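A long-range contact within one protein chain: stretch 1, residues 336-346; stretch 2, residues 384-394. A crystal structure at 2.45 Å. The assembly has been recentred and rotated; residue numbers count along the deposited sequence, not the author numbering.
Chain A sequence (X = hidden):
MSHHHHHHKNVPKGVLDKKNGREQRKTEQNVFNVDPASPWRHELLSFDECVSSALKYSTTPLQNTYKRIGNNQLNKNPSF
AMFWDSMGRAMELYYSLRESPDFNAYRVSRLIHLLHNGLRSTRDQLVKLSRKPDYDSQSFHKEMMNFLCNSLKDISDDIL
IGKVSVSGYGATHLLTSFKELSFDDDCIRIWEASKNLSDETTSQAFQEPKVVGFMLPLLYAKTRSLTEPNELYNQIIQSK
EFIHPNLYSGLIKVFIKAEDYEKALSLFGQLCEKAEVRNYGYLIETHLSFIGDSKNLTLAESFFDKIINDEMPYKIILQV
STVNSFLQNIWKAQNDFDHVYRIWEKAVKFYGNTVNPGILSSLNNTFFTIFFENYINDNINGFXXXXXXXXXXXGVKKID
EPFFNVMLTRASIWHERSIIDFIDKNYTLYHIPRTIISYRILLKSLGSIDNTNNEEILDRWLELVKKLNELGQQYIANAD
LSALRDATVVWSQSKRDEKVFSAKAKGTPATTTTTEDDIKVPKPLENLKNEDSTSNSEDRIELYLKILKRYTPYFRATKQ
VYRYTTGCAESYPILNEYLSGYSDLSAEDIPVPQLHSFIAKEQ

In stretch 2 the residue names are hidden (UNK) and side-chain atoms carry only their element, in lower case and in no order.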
# COMPACT_ATOMS: atom_id res chain seq x y z
N ASP A 336 0.95 15.67 20.08
CA ASP A 336 -0.26 16.47 20.22
C ASP A 336 -1.37 15.77 19.44
O ASP A 336 -1.44 15.88 18.21
CB ASP A 336 -0.02 17.89 19.73
CG ASP A 336 -1.25 18.78 19.87
OD1 ASP A 336 -2.27 18.32 20.42
OD2 ASP A 336 -1.18 19.95 19.42
N PHE A 337 -2.24 15.05 20.16
CA PHE A 337 -3.31 14.32 19.48
C PHE A 337 -4.31 15.27 18.85
O PHE A 337 -4.86 14.97 17.77
CB PHE A 337 -4.01 13.38 20.45
CG PHE A 337 -5.20 12.69 19.85
CD1 PHE A 337 -5.03 11.62 18.99
CD2 PHE A 337 -6.48 13.13 20.12
CE1 PHE A 337 -6.12 10.99 18.42
CE2 PHE A 337 -7.58 12.51 19.56
CZ PHE A 337 -7.40 11.44 18.70
N ASP A 338 -4.59 16.40 19.50
CA ASP A 338 -5.53 17.36 18.92
C ASP A 338 -5.04 17.87 17.58
O ASP A 338 -5.84 18.06 16.65
CB ASP A 338 -5.77 18.52 19.89
CG ASP A 338 -6.84 18.20 20.92
OD1 ASP A 338 -7.74 17.40 20.61
OD2 ASP A 338 -6.78 18.76 22.03
N HIS A 339 -3.73 18.09 17.44
CA HIS A 339 -3.19 18.50 16.15
C HIS A 339 -3.37 17.40 15.11
O HIS A 339 -3.74 17.68 13.96
CB HIS A 339 -1.72 18.88 16.29
CG HIS A 339 -1.18 19.65 15.12
ND1 HIS A 339 0.15 20.00 15.00
CD2 HIS A 339 -1.80 20.14 14.02
CE1 HIS A 339 0.32 20.67 13.88
NE2 HIS A 339 -0.84 20.77 13.26
N VAL A 340 -3.11 16.15 15.49
CA VAL A 340 -3.37 15.02 14.60
C VAL A 340 -4.86 14.92 14.29
O VAL A 340 -5.25 14.64 13.15
CB VAL A 340 -2.83 13.72 15.23
CG1 VAL A 340 -3.24 12.51 14.41
CG2 VAL A 340 -1.32 13.79 15.38
N TYR A 341 -5.71 15.15 15.30
CA TYR A 341 -7.15 15.03 15.11
C TYR A 341 -7.68 16.13 14.19
O TYR A 341 -8.58 15.89 13.38
CB TYR A 341 -7.85 15.06 16.46
CG TYR A 341 -9.35 14.91 16.40
CD1 TYR A 341 -9.93 13.80 15.81
CD2 TYR A 341 -10.18 15.86 16.96
CE1 TYR A 341 -11.31 13.65 15.76
CE2 TYR A 341 -11.56 15.73 16.92
CZ TYR A 341 -12.12 14.62 16.32
OH TYR A 341 -13.49 14.48 16.28
N ARG A 342 -7.12 17.34 14.30
CA ARG A 342 -7.59 18.44 13.46
C ARG A 342 -7.22 18.22 11.99
O ARG A 342 -8.01 18.53 11.10
CB ARG A 342 -7.03 19.77 13.97
CG ARG A 342 -7.71 20.28 15.23
CD ARG A 342 -7.23 21.67 15.63
NE ARG A 342 -5.95 21.65 16.34
CZ ARG A 342 -4.77 21.89 15.77
NH1 ARG A 342 -3.66 21.85 16.49
NH2 ARG A 342 -4.70 22.17 14.47
N ILE A 343 -6.02 17.70 11.73
CA ILE A 343 -5.63 17.44 10.35
C ILE A 343 -6.45 16.29 9.78
O ILE A 343 -6.88 16.34 8.62
CB ILE A 343 -4.12 17.15 10.27
CG1 ILE A 343 -3.31 18.36 10.74
CG2 ILE A 343 -3.72 16.75 8.86
CD1 ILE A 343 -3.57 19.62 9.93
N TRP A 344 -6.70 15.26 10.58
CA TRP A 344 -7.53 14.14 10.13
C TRP A 344 -8.94 14.61 9.79
O TRP A 344 -9.53 14.13 8.81
CB TRP A 344 -7.57 13.06 11.21
CG TRP A 344 -8.48 11.92 10.88
CD1 TRP A 344 -8.20 10.85 10.08
CD2 TRP A 344 -9.81 11.73 11.36
NE1 TRP A 344 -9.28 10.01 10.03
CE2 TRP A 344 -10.29 10.52 10.81
CE3 TRP A 344 -10.65 12.46 12.21
CZ2 TRP A 344 -11.56 10.03 11.07
CZ3 TRP A 344 -11.92 11.97 12.47
CH2 TRP A 344 -12.37 10.77 11.90
N GLU A 345 -9.49 15.53 10.58
CA GLU A 345 -10.83 16.05 10.28
C GLU A 345 -10.86 16.77 8.95
O GLU A 345 -11.80 16.61 8.17
CB GLU A 345 -11.30 16.98 11.40
CG GLU A 345 -11.92 16.28 12.60
CD GLU A 345 -12.46 17.26 13.62
OE1 GLU A 345 -11.95 18.40 13.68
OE2 GLU A 345 -13.41 16.90 14.35
N LYS A 346 -9.83 17.58 8.66
CA LYS A 346 -9.79 18.29 7.39
C LYS A 346 -9.62 17.33 6.22
O LYS A 346 -10.20 17.53 5.15
CB LYS A 346 -8.67 19.33 7.41
CG LYS A 346 -8.90 20.48 8.37
CD LYS A 346 -7.83 21.54 8.24
CE LYS A 346 -8.11 22.73 9.15
NZ LYS A 346 -7.13 23.83 8.94
N UNK A 384 -15.44 8.35 25.11
CA UNK A 384 -16.15 9.59 24.81
C UNK A 384 -15.57 10.25 23.56
O UNK A 384 -16.32 10.80 22.74
n UNK A 384 -14.20 12.50 29.50
c UNK A 384 -16.41 11.98 25.69
c UNK A 384 -14.82 12.89 28.40
n UNK A 384 -16.03 12.41 28.12
n UNK A 384 -14.24 13.75 27.57
c UNK A 384 -16.81 12.77 26.94
c UNK A 384 -16.09 10.53 26.01
N UNK A 385 -14.25 10.20 23.39
CA UNK A 385 -13.64 10.78 22.20
C UNK A 385 -14.01 9.99 20.94
O UNK A 385 -14.18 10.59 19.87
n UNK A 385 -11.21 15.59 20.98
c UNK A 385 -12.12 10.85 22.36
c UNK A 385 -11.00 14.15 20.67
c UNK A 385 -11.75 13.23 21.62
c UNK A 385 -11.43 11.76 21.36
N UNK A 386 -14.14 8.67 21.05
CA UNK A 386 -14.56 7.87 19.91
C UNK A 386 -15.96 8.25 19.45
O UNK A 386 -16.23 8.33 18.25
c UNK A 386 -12.51 5.73 18.90
c UNK A 386 -13.15 5.70 20.28
c UNK A 386 -13.28 4.27 20.77
c UNK A 386 -14.52 6.38 20.26
N UNK A 387 -16.87 8.50 20.40
CA UNK A 387 -18.23 8.91 20.04
C UNK A 387 -18.22 10.23 19.28
O UNK A 387 -18.98 10.41 18.33
c UNK A 387 -19.34 7.68 21.99
o UNK A 387 -20.09 8.91 23.90
n UNK A 387 -20.74 6.77 23.73
c UNK A 387 -19.09 9.01 21.29
c UNK A 387 -20.09 7.84 23.29
N UNK A 388 -17.36 11.16 19.70
CA UNK A 388 -17.22 12.41 18.96
C UNK A 388 -16.67 12.16 17.56
O UNK A 388 -17.09 12.80 16.59
c UNK A 388 -16.32 13.37 19.73
c UNK A 388 -15.02 15.54 19.78
o UNK A 388 -14.32 16.36 19.14
o UNK A 388 -14.96 15.42 21.02
c UNK A 388 -15.99 14.67 19.00
N UNK A 389 -15.74 11.21 17.44
CA UNK A 389 -15.19 10.85 16.14
C UNK A 389 -16.26 10.20 15.27
O UNK A 389 -16.36 10.49 14.07
c UNK A 389 -12.84 10.70 17.03
c UNK A 389 -13.96 9.94 16.32
c UNK A 389 -11.68 9.82 17.46
c UNK A 389 -13.49 9.39 14.98
N UNK A 390 -17.08 9.33 15.85
CA UNK A 390 -18.13 8.66 15.09
C UNK A 390 -19.18 9.66 14.63
O UNK A 390 -19.67 9.60 13.50
c UNK A 390 -20.01 6.99 15.27
c UNK A 390 -17.74 6.41 16.15
c UNK A 390 -18.76 7.53 15.93
c UNK A 390 -18.16 5.39 17.19
N UNK A 391 -19.54 10.61 15.50
CA UNK A 391 -20.49 11.65 15.13
C UNK A 391 -19.95 12.51 14.00
O UNK A 391 -20.67 12.81 13.04
c UNK A 391 -21.70 13.70 15.96
o UNK A 391 -21.55 11.70 17.31
c UNK A 391 -20.84 12.50 16.35
N UNK A 392 -18.69 12.92 14.09
CA UNK A 392 -18.10 13.73 13.03
C UNK A 392 -18.03 12.96 11.72
O UNK A 392 -18.36 13.49 10.65
c UNK A 392 -14.36 15.48 10.09
c UNK A 392 -15.87 14.66 12.27
c UNK A 392 -16.70 14.21 13.43
c UNK A 392 -15.26 16.35 10.68
c UNK A 392 -16.02 15.94 11.75
c UNK A 392 -14.96 13.80 11.67
c UNK A 392 -14.21 14.20 10.59
N UNK A 393 -17.57 11.70 11.78
CA UNK A 393 -17.44 10.90 10.57
C UNK A 393 -18.79 10.64 9.93
O UNK A 393 -18.90 10.61 8.70
c UNK A 393 -14.82 7.65 7.57
o UNK A 393 -14.22 7.02 6.51
c UNK A 393 -14.19 8.69 8.21
c UNK A 393 -16.06 8.91 9.73
c UNK A 393 -16.06 7.22 8.00
c UNK A 393 -16.73 9.59 10.90
c UNK A 393 -14.81 9.32 9.28
c UNK A 393 -16.67 7.85 9.07
N UNK A 394 -19.84 10.47 10.74
CA UNK A 394 -21.18 10.32 10.19
C UNK A 394 -21.62 11.59 9.47
O UNK A 394 -22.29 11.53 8.43
c UNK A 394 -22.17 9.96 11.30
o UNK A 394 -21.81 8.76 11.94

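Position 384 carries seven side-chain atoms: three carbons, a nitrogen, then a carbon bearing two more nitrogens. That guanidinium identifies Arg384, which is exposed and out of reach of stretch 1; its NH1 is hydrogen-bonded elsewhere in the structure. At 385 four carbons in a row end in a nitrogen; the last carbon meets the edge of the Phe337 ring and one face of the Tyr341 ring, and the nitrogen lies near Asp338. This is Lys385: CE lies 4.0 Å from Phe337 CE2, while NZ forms a long salt bridge with Asp338 OD1 at 3.9 Å. A long aliphatic chain with a charged tip suits a place where aromatic rings give way to an exposed acid.

Position 386, four carbons forked at the second, is Leu386, an apolar chain suited to its buried place, out of reach of stretch 1. Position 387 has three carbons, the third carrying one oxygen and one nitrogen: Gln387, whose polar end suits an exposed site without a contact here. At 388 the third of three carbons carries two oxygens, one of them 3.5 Å from Tyr341 OH. This is Glu388; the same oxygen, OE2, lets the carboxylate pair with Lys385 NZ in a long salt bridge at 3.7 Å.

Position 389 has four carbons forked at the first, with one arm two carbons long, and touches two aromatic side chains of stretch 1, Tyr341 and Trp344. It is Ile389: CG1 lies 3.6 Å from Tyr341 CE1, and CG2 lies 3.6 Å from Trp344 CH2, so the branched chain meets both. Position 390 has the same branching, but its CA-to-CB bond points away; apolar Ile390 is buried without touching stretch 1. Position 391, one carbon carrying an oxygen and a carbon, is Thr391, short enough for OG1 to donate back to Gln387 O at 3.1 Å.

Position 392 shows one carbon and a six-carbon ring, with Glu345 CG over one face. This is Phe392, whose flat ring offers that face: Glu345 CG stands 3.7 Å from the centroid of the Phe392 ring, a CH-pi contact, and Trp344 CZ3 lies 3.6 Å from Phe392 CD2. Position 393 adds an oxygen to such a ring, which approaches Trp344. It is Tyr393: the ring brings CD1 3.8 Å from Trp344 CZ2, while the hydroxyl is hydrogen-bonded elsewhere in the structure. Position 394, one carbon and one oxygen, is Ser394; its small side chain lets OG donate to Ile390 O at 2.8 Å.

The two helices run nearly parallel, their directions 19° apart, with axes approaching to 11.7 Å. Large side chains fill this wide gap. Tyr341 is a knob among Lys385, Glu388, Ile389 and Phe392, and Trp344 extends the apolar packing. No hydrogen bond crosses; packing dominates, with the long salt bridge at its margin.

Stretch 2 384-394: RKLQEIITFYS
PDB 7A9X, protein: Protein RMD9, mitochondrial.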